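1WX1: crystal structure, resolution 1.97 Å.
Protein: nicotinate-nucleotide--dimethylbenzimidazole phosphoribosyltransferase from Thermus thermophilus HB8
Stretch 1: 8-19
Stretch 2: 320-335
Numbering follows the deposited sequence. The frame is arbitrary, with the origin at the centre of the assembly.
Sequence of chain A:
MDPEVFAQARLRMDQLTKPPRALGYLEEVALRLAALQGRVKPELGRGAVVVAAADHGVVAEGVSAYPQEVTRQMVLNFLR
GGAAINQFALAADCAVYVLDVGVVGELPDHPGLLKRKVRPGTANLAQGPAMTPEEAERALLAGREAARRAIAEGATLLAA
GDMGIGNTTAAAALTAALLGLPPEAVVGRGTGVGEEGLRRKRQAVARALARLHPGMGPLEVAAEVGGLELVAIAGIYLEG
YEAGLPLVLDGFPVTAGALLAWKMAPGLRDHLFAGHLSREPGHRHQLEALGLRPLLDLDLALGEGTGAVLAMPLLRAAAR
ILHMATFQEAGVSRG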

ATOM      1  N   GLN A   8      -4.547  -1.845  26.307  1.00 29.04           N
ATOM      2  CA  GLN A   8      -5.118  -3.182  26.185  1.00 29.41           C
ATOM      3  C   GLN A   8      -4.850  -3.766  24.804  1.00 28.25           C
ATOM      4  O   GLN A   8      -4.576  -4.957  24.667  1.00 29.86           O
ATOM      5  CB  GLN A   8      -6.625  -3.133  26.436  1.00 31.40           C
ATOM      6  CG  GLN A   8      -7.005  -2.675  27.836  1.00 34.69           C
ATOM      7  N   ALA A   9      -4.944  -2.923  23.782  1.00 27.33           N
ATOM      8  CA  ALA A   9      -4.704  -3.357  22.410  1.00 25.95           C
ATOM      9  C   ALA A   9      -3.237  -3.730  22.252  1.00 25.48           C
ATOM     10  O   ALA A   9      -2.898  -4.692  21.564  1.00 24.42           O
ATOM     11  CB  ALA A   9      -5.075  -2.238  21.436  1.00 25.54           C
ATOM     12  N   ARG A  10      -2.365  -2.965  22.900  1.00 25.45           N
ATOM     13  CA  ARG A  10      -0.935  -3.220  22.826  1.00 27.19           C
ATOM     14  C   ARG A  10      -0.633  -4.600  23.412  1.00 26.97           C
ATOM     15  O   ARG A  10       0.239  -5.315  22.921  1.00 26.18           O
ATOM     16  CB  ARG A  10      -0.180  -2.128  23.587  1.00 30.10           C
ATOM     17  CG  ARG A  10       1.295  -2.043  23.268  1.00 34.72           C
ATOM     18  CD  ARG A  10       1.956  -0.956  24.104  1.00 37.69           C
ATOM     19  NE  ARG A  10       1.424   0.370  23.811  1.00 41.05           N
ATOM     20  CZ  ARG A  10       1.140   1.281  24.738  1.00 42.21           C
ATOM     21  NH1 ARG A  10       1.334   1.007  26.023  1.00 41.33           N
ATOM     22  NH2 ARG A  10       0.660   2.465  24.383  1.00 42.76           N
ATOM     23  N   LEU A  11      -1.369  -4.976  24.456  1.00 28.70           N
ATOM     24  CA  LEU A  11      -1.186  -6.285  25.087  1.00 29.31           C
ATOM     25  C   LEU A  11      -1.665  -7.413  24.177  1.00 28.92           C
ATOM     26  O   LEU A  11      -0.984  -8.430  24.021  1.00 28.56           O
ATOM     27  CB  LEU A  11      -1.962  -6.369  26.400  1.00 31.85           C
ATOM     28  CG  LEU A  11      -1.569  -5.494  27.585  1.00 34.90           C
ATOM     29  CD1 LEU A  11      -2.401  -5.910  28.796  1.00 36.43           C
ATOM     30  CD2 LEU A  11      -0.088  -5.656  27.884  1.00 37.03           C
ATOM     31  N   ARG A  12      -2.846  -7.244  23.587  1.00 26.65           N
ATOM     32  CA  ARG A  12      -3.385  -8.274  22.705  1.00 24.97           C
ATOM     33  C   ARG A  12      -2.462  -8.491  21.508  1.00 24.60           C
ATOM     34  O   ARG A  12      -2.216  -9.628  21.100  1.00 23.34           O
ATOM     35  CB  ARG A  12      -4.790  -7.897  22.215  1.00 25.19           C
ATOM     36  CG  ARG A  12      -5.409  -8.976  21.340  1.00 22.80           C
ATOM     37  CD  ARG A  12      -6.819  -8.645  20.852  1.00 25.69           C
ATOM     38  NE  ARG A  12      -7.327  -9.724  20.003  1.00 25.56           N
ATOM     39  CZ  ARG A  12      -7.723 -10.911  20.455  1.00 27.86           C
ATOM     40  NH1 ARG A  12      -7.686 -11.176  21.756  1.00 25.42           N
ATOM     41  NH2 ARG A  12      -8.129 -11.849  19.606  1.00 26.82           N
ATOM     42  N   MET A  13      -1.955  -7.393  20.956  1.00 24.29           N
ATOM     43  CA  MET A  13      -1.054  -7.431  19.806  1.00 24.51           C
ATOM     44  C   MET A  13       0.138  -8.338  20.103  1.00 26.57           C
ATOM     45  O   MET A  13       0.510  -9.193  19.293  1.00 23.66           O
ATOM     46  CB  MET A  13      -0.557  -6.015  19.494  1.00 22.85           C
ATOM     47  CG  MET A  13       0.367  -5.906  18.292  1.00 24.12           C
ATOM     48  SD  MET A  13      -0.448  -6.305  16.726  1.00 24.25           S
ATOM     49  CE  MET A  13      -1.500  -4.835  16.521  1.00 23.00           C
ATOM     50  N   ASP A  14       0.727  -8.145  21.278  1.00 28.73           N
ATOM     51  CA  ASP A  14       1.879  -8.933  21.696  1.00 32.02           C
ATOM     52  C   ASP A  14       1.553 -10.418  21.848  1.00 32.48           C
ATOM     53  O   ASP A  14       2.456 -11.255  21.850  1.00 34.98           O
ATOM     54  CB  ASP A  14       2.434  -8.391  23.020  1.00 33.75           C
ATOM     55  CG  ASP A  14       3.665  -9.146  23.485  1.00 36.19           C
ATOM     56  OD1 ASP A  14       3.611  -9.770  24.567  1.00 37.08           O
ATOM     57  OD2 ASP A  14       4.686  -9.122  22.763  1.00 36.56           O
ATOM     58  N   GLN A  15       0.270 -10.749  21.968  1.00 31.69           N
ATOM     59  CA  GLN A  15      -0.138 -12.141  22.124  1.00 32.57           C
ATOM     60  C   GLN A  15      -0.789 -12.774  20.893  1.00 31.15           C
ATOM     61  O   GLN A  15      -1.245 -13.916  20.950  1.00 30.45           O
ATOM     62  CB  GLN A  15      -1.075 -12.282  23.329  1.00 34.06           C
ATOM     63  CG  GLN A  15      -0.368 -12.095  24.669  1.00 39.07           C
ATOM     64  CD  GLN A  15       0.764 -13.097  24.877  1.00 43.16           C
ATOM     65  OE1 GLN A  15       0.530 -14.304  24.968  1.00 44.24           O
ATOM     66  NE2 GLN A  15       1.997 -12.599  24.950  1.00 44.71           N
ATOM     67  N   LEU A  16      -0.831 -12.045  19.782  1.00 29.64           N
ATOM     68  CA  LEU A  16      -1.426 -12.579  18.559  1.00 27.22           C
ATOM     69  C   LEU A  16      -0.535 -13.665  17.969  1.00 26.99           C
ATOM     70  O   LEU A  16       0.672 -13.681  18.207  1.00 25.78           O
ATOM     71  CB  LEU A  16      -1.637 -11.464  17.532  1.00 25.05           C
ATOM     72  CG  LEU A  16      -2.649 -10.383  17.920  1.00 25.10           C
ATOM     73  CD1 LEU A  16      -2.782  -9.396  16.770  1.00 22.71           C
ATOM     74  CD2 LEU A  16      -4.005 -11.017  18.250  1.00 22.74           C
ATOM     75  N   THR A  17      -1.131 -14.567  17.195  1.00 27.70           N
ATOM     76  CA  THR A  17      -0.387 -15.667  16.593  1.00 29.27           C
ATOM     77  C   THR A  17       0.555 -15.268  15.463  1.00 30.45           C
ATOM     78  O   THR A  17       0.264 -15.466  14.282  1.00 31.30           O
ATOM     79  CB  THR A  17      -1.340 -16.779  16.093  1.00 29.58           C
ATOM     80  OG1 THR A  17      -2.352 -16.212  15.251  1.00 29.25           O
ATOM     81  CG2 THR A  17      -2.003 -17.478  17.280  1.00 29.54           C
ATOM     82  N   LYS A  18       1.696 -14.710  15.849  1.00 31.14           N
ATOM     83  CA  LYS A  18       2.735 -14.291  14.918  1.00 33.30           C
ATOM     84  C   LYS A  18       3.926 -13.765  15.708  1.00 32.66           C
ATOM     85  O   LYS A  18       3.783 -13.336  16.854  1.00 31.31           O
ATOM     86  CB  LYS A  18       2.203 -13.226  13.945  1.00 33.77           C
ATOM     87  CG  LYS A  18       1.383 -12.116  14.568  1.00 38.44           C
ATOM     88  CD  LYS A  18       2.246 -11.069  15.230  1.00 40.05           C
ATOM     89  CE  LYS A  18       1.403  -9.888  15.682  1.00 40.02           C
ATOM     90  NZ  LYS A  18       2.244  -8.819  16.271  1.00 40.41           N
ATOM     91  N   PRO A  19       5.127 -13.809  15.113  1.00 32.92           N
ATOM     92  CA  PRO A  19       6.321 -13.322  15.812  1.00 33.82           C
ATOM     93  C   PRO A  19       6.142 -11.865  16.225  1.00 35.05           C
ATOM     94  O   PRO A  19       5.437 -11.106  15.560  1.00 32.59           O
ATOM     95  CB  PRO A  19       7.429 -13.493  14.772  1.00 34.28           C
ATOM     96  CG  PRO A  19       6.928 -14.624  13.911  1.00 35.34           C
ATOM     97  CD  PRO A  19       5.465 -14.291  13.763  1.00 34.43           C
TER
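Stretch 2 (320-335) RILHMATFQEAGVSRG

Stretch 2, from the C-terminal end of the chain, lies along the end of a helix and the loop that follows it in stretch 1, joined by a single backbone bridge, an arginine-centred polar cluster and an apolar patch, with 888 Å² buried in total.

The backbone evidence comes first. Stretch 1 opens within a helix and continues as a loop, where Leu16 (phi/psi -71/155) is the bridging residue. Stretch 2 passes through a type I turn from Ile321 to Met324, runs extended, and enters a helix at Phe327. Nearest CA pairs advance together from Met13 CA-Leu322 CA (6.4 Å) to Leu16 CA-Thr326 CA (3.9 Å). At that single bridge, however, the two backbones cross, and the flanking hydrogen bonds, Phe327 N to Gln15 O at 2.9 Å and Thr17 N to Ala325 O at 3.0 Å, have the antiparallel pattern.

Arg12, with chi1 to chi3 all t, reaches across from the helix. Its NE donates to Leu322 O (2.8 Å) and its NH2 weakly to Met324 O (2.8 Å), while NH1 forms a salt bridge with Glu329 OE1 (3.0 Å) and NH2 also donates to Glu329 OE2 (3.0 Å). Thr326 N donates to Glu329 OE2 at 3.1 Å. Thr326, at the N-cap position, lays its CG2 over one face of the guanidinium, 3.5 Å from Arg12 NH1.

Apolar packing lies around the turn: Met13 SD and Leu16 CD1 are 3.7 and 3.6 Å from Ile321 CG2, Met13 CE is 4.1 Å from Leu322 CD2, and Leu16 CD2 is 4.0 Å from Met324 CB. Beyond the bridge, Thr17 CA sits 4.2 Å from the Phe327 ring centroid, 14° off its normal, a CH-pi contact over the face. Near the terminus, Arg334 NH1 donates to Gln15 OE1 at 2.6 Å, and a water links that OE1 to Gln328 N.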

ATOM      1  N   ARG A 320      -7.938  -5.169  11.158  1.00 20.47           N
ATOM      2  CA  ARG A 320      -8.203  -6.604  11.252  1.00 19.34           C
ATOM      3  C   ARG A 320      -7.121  -7.393  11.996  1.00 19.51           C
ATOM      4  O   ARG A 320      -7.368  -8.511  12.449  1.00 18.87           O
ATOM      5  CB  ARG A 320      -8.380  -7.205   9.854  1.00 22.27           C
ATOM      6  CG  ARG A 320      -9.560  -6.643   9.066  1.00 24.74           C
ATOM      7  CD  ARG A 320     -10.872  -6.814   9.820  1.00 27.10           C
ATOM      8  NE  ARG A 320     -11.118  -8.202  10.211  1.00 28.61           N
ATOM      9  CZ  ARG A 320     -12.234  -8.622  10.802  1.00 30.34           C
ATOM     10  NH1 ARG A 320     -13.211  -7.760  11.065  1.00 31.24           N
ATOM     11  NH2 ARG A 320     -12.376  -9.901  11.134  1.00 28.09           N
ATOM     12  N   ILE A 321      -5.924  -6.830  12.117  1.00 17.45           N
ATOM     13  CA  ILE A 321      -4.849  -7.530  12.818  1.00 18.78           C
ATOM     14  C   ILE A 321      -5.294  -7.941  14.214  1.00 18.71           C
ATOM     15  O   ILE A 321      -5.041  -9.064  14.651  1.00 18.74           O
ATOM     16  CB  ILE A 321      -3.576  -6.654  12.951  1.00 18.41           C
ATOM     17  CG1 ILE A 321      -2.952  -6.426  11.575  1.00 19.25           C
ATOM     18  CG2 ILE A 321      -2.567  -7.339  13.870  1.00 20.49           C
ATOM     19  CD1 ILE A 321      -1.781  -5.456  11.581  1.00 20.49           C
ATOM     20  N   LEU A 322      -5.968  -7.029  14.906  1.00 19.28           N
ATOM     21  CA  LEU A 322      -6.432  -7.286  16.264  1.00 19.47           C
ATOM     22  C   LEU A 322      -7.561  -8.314  16.329  1.00 21.08           C
ATOM     23  O   LEU A 322      -7.968  -8.732  17.410  1.00 20.95           O
ATOM     24  CB  LEU A 322      -6.844  -5.967  16.924  1.00 18.88           C
ATOM     25  CG  LEU A 322      -5.630  -5.094  17.287  1.00 19.38           C
ATOM     26  CD1 LEU A 322      -6.041  -3.644  17.492  1.00 17.40           C
ATOM     27  CD2 LEU A 322      -4.972  -5.655  18.541  1.00 20.43           C
ATOM     28  N   HIS A 323      -8.052  -8.726  15.165  1.00 20.53           N
ATOM     29  CA  HIS A 323      -9.105  -9.728  15.098  1.00 20.86           C
ATOM     30  C   HIS A 323      -8.481 -11.120  14.962  1.00 22.08           C
ATOM     31  O   HIS A 323      -9.185 -12.131  14.941  1.00 21.11           O
ATOM     32  CB  HIS A 323     -10.038  -9.434  13.922  1.00 21.89           C
ATOM     33  CG  HIS A 323     -10.890  -8.218  14.126  1.00 22.65           C
ATOM     34  ND1 HIS A 323     -12.225  -8.297  14.478  1.00 23.71           N
ATOM     35  CD2 HIS A 323     -10.595  -6.902  14.066  1.00 21.67           C
ATOM     36  CE1 HIS A 323     -12.709  -7.079  14.622  1.00 23.12           C
ATOM     37  NE2 HIS A 323     -11.745  -6.210  14.380  1.00 23.12           N
ATOM     38  N   MET A 324      -7.156 -11.166  14.864  1.00 20.81           N
ATOM     39  CA  MET A 324      -6.447 -12.438  14.773  1.00 22.69           C
ATOM     40  C   MET A 324      -6.621 -13.144  16.110  1.00 24.15           C
ATOM     41  O   MET A 324      -6.991 -12.520  17.107  1.00 24.70           O
ATOM     42  CB  MET A 324      -4.948 -12.226  14.553  1.00 20.88           C
ATOM     43  CG  MET A 324      -4.534 -11.821  13.156  1.00 23.81           C
ATOM     44  SD  MET A 324      -2.783 -11.397  13.146  1.00 25.96           S
ATOM     45  CE  MET A 324      -2.035 -13.003  13.488  1.00 24.31           C
ATOM     46  N   ALA A 325      -6.344 -14.440  16.132  1.00 24.67           N
ATOM     47  CA  ALA A 325      -6.440 -15.207  17.367  1.00 26.00           C
ATOM     48  C   ALA A 325      -5.118 -15.063  18.111  1.00 25.92           C
ATOM     49  O   ALA A 325      -4.071 -14.853  17.490  1.00 25.70           O
ATOM     50  CB  ALA A 325      -6.696 -16.671  17.051  1.00 26.79           C
ATOM     51  N   THR A 326      -5.162 -15.154  19.436  1.00 26.51           N
ATOM     52  CA  THR A 326      -3.944 -15.071  20.232  1.00 28.20           C
ATOM     53  C   THR A 326      -3.414 -16.497  20.369  1.00 29.41           C
ATOM     54  O   THR A 326      -4.127 -17.453  20.063  1.00 28.79           O
ATOM     55  CB  THR A 326      -4.216 -14.518  21.649  1.00 29.32           C
ATOM     56  OG1 THR A 326      -5.123 -15.390  22.336  1.00 27.65           O
ATOM     57  CG2 THR A 326      -4.811 -13.124  21.574  1.00 28.84           C
ATOM     58  N   PHE A 327      -2.172 -16.637  20.820  1.00 32.37           N
ATOM     59  CA  PHE A 327      -1.569 -17.957  20.999  1.00 35.23           C
ATOM     60  C   PHE A 327      -2.485 -18.838  21.842  1.00 37.62           C
ATOM     61  O   PHE A 327      -2.762 -19.990  21.495  1.00 37.45           O
ATOM     62  CB  PHE A 327      -0.211 -17.825  21.692  1.00 35.79           C
ATOM     63  CG  PHE A 327       0.867 -17.265  20.808  1.00 36.65           C
ATOM     64  CD1 PHE A 327       1.416 -18.036  19.788  1.00 37.93           C
ATOM     65  CD2 PHE A 327       1.338 -15.971  20.997  1.00 36.87           C
ATOM     66  CE1 PHE A 327       2.416 -17.522  18.959  1.00 38.86           C
ATOM     67  CE2 PHE A 327       2.336 -15.448  20.174  1.00 37.44           C
ATOM     68  CZ  PHE A 327       2.879 -16.226  19.157  1.00 37.95           C
ATOM     69  N   GLN A 328      -2.963 -18.272  22.943  1.00 38.68           N
ATOM     70  CA  GLN A 328      -3.836 -18.982  23.864  1.00 40.17           C
ATOM     71  C   GLN A 328      -5.165 -19.351  23.224  1.00 39.70           C
ATOM     72  O   GLN A 328      -5.690 -20.440  23.452  1.00 40.54           O
ATOM     73  CB  GLN A 328      -4.068 -18.121  25.107  1.00 42.44           C
ATOM     74  CG  GLN A 328      -4.832 -18.807  26.221  1.00 46.64           C
ATOM     75  CD  GLN A 328      -4.827 -17.994  27.503  1.00 49.33           C
ATOM     76  OE1 GLN A 328      -5.325 -16.867  27.541  1.00 50.35           O
ATOM     77  NE2 GLN A 328      -4.258 -18.562  28.561  1.00 51.03           N
ATOM     78  N   GLU A 329      -5.701 -18.445  22.412  1.00 39.06           N
ATOM     79  CA  GLU A 329      -6.977 -18.668  21.738  1.00 37.09           C
ATOM     80  C   GLU A 329      -6.907 -19.721  20.636  1.00 36.98           C
ATOM     81  O   GLU A 329      -7.850 -20.491  20.445  1.00 36.29           O
ATOM     82  CB  GLU A 329      -7.489 -17.353  21.139  1.00 37.18           C
ATOM     83  CG  GLU A 329      -7.850 -16.291  22.172  1.00 36.21           C
ATOM     84  CD  GLU A 329      -8.176 -14.937  21.549  1.00 36.07           C
ATOM     85  OE1 GLU A 329      -8.508 -14.000  22.307  1.00 36.08           O
ATOM     86  OE2 GLU A 329      -8.099 -14.804  20.308  1.00 33.90           O
ATOM     87  N   ALA A 330      -5.790 -19.751  19.915  1.00 35.34           N
ATOM     88  CA  ALA A 330      -5.619 -20.693  18.812  1.00 35.86           C
ATOM     89  C   ALA A 330      -4.935 -21.995  19.206  1.00 35.97           C
ATOM     90  O   ALA A 330      -4.959 -22.957  18.446  1.00 37.79           O
ATOM     91  CB  ALA A 330      -4.838 -20.028  17.681  1.00 34.08           C
ATOM     92  N   GLY A 331      -4.325 -22.026  20.386  1.00 36.77           N
ATOM     93  CA  GLY A 331      -3.642 -23.232  20.816  1.00 37.42           C
ATOM     94  C   GLY A 331      -2.343 -23.425  20.055  1.00 38.35           C
ATOM     95  O   GLY A 331      -2.014 -24.531  19.621  1.00 38.10           O
ATOM     96  N   VAL A 332      -1.611 -22.331  19.878  1.00 38.48           N
ATOM     97  CA  VAL A 332      -0.334 -22.360  19.179  1.00 38.27           C
ATOM     98  C   VAL A 332       0.762 -22.219  20.230  1.00 39.96           C
ATOM     99  O   VAL A 332       0.661 -21.371  21.116  1.00 39.39           O
ATOM    100  CB  VAL A 332      -0.222 -21.195  18.157  1.00 36.96           C
ATOM    101  CG1 VAL A 332       1.146 -21.215  17.475  1.00 34.44           C
ATOM    102  CG2 VAL A 332      -1.323 -21.311  17.117  1.00 36.23           C
ATOM    103  N   SER A 333       1.792 -23.059  20.139  1.00 41.99           N
ATOM    104  CA  SER A 333       2.916 -23.047  21.084  1.00 45.62           C
ATOM    105  C   SER A 333       3.748 -21.788  20.849  1.00 48.27           C
ATOM    106  O   SER A 333       3.761 -21.260  19.750  1.00 48.33           O
ATOM    107  CB  SER A 333       3.793 -24.274  20.887  1.00 44.96           C
ATOM    108  OG  SER A 333       3.026 -25.463  20.975  1.00 44.84           O
ATOM    109  N   ARG A 334       4.501 -21.339  21.850  1.00 51.57           N
ATOM    110  CA  ARG A 334       5.239 -20.089  21.714  1.00 54.78           C
ATOM    111  C   ARG A 334       6.733 -20.306  21.655  1.00 56.83           C
ATOM    112  O   ARG A 334       7.213 -21.445  21.712  1.00 56.86           O
ATOM    113  CB  ARG A 334       4.922 -19.181  22.862  1.00 54.94           C
ATOM    114  CG  ARG A 334       3.663 -19.597  23.589  1.00 55.49           C
ATOM    115  CD  ARG A 334       3.485 -18.764  24.830  1.00 55.99           C
ATOM    116  NE  ARG A 334       2.075 -18.531  25.060  1.00 55.81           N
ATOM    117  CZ  ARG A 334       1.512 -17.325  25.078  1.00 55.64           C
ATOM    118  NH1 ARG A 334       2.241 -16.228  24.884  1.00 54.90           N
ATOM    119  NH2 ARG A 334       0.210 -17.207  25.287  1.00 56.23           N
ATOM    120  N   GLY A 335       7.483 -19.219  21.526  1.00 59.29           N
ATOM    121  CA  GLY A 335       8.921 -19.310  21.535  1.00 61.97           C
ATOM    122  C   GLY A 335       9.668 -18.136  22.140  1.00 63.76           C
ATOM    123  O   GLY A 335      10.370 -18.338  23.168  1.00 65.14           O
ATOM    124  OXT GLY A 335       9.577 -17.027  21.563  1.00 65.62           O
TER
HETATM  125  O   HOH W   1      -2.063 -15.718  24.348  1.00 40.34           O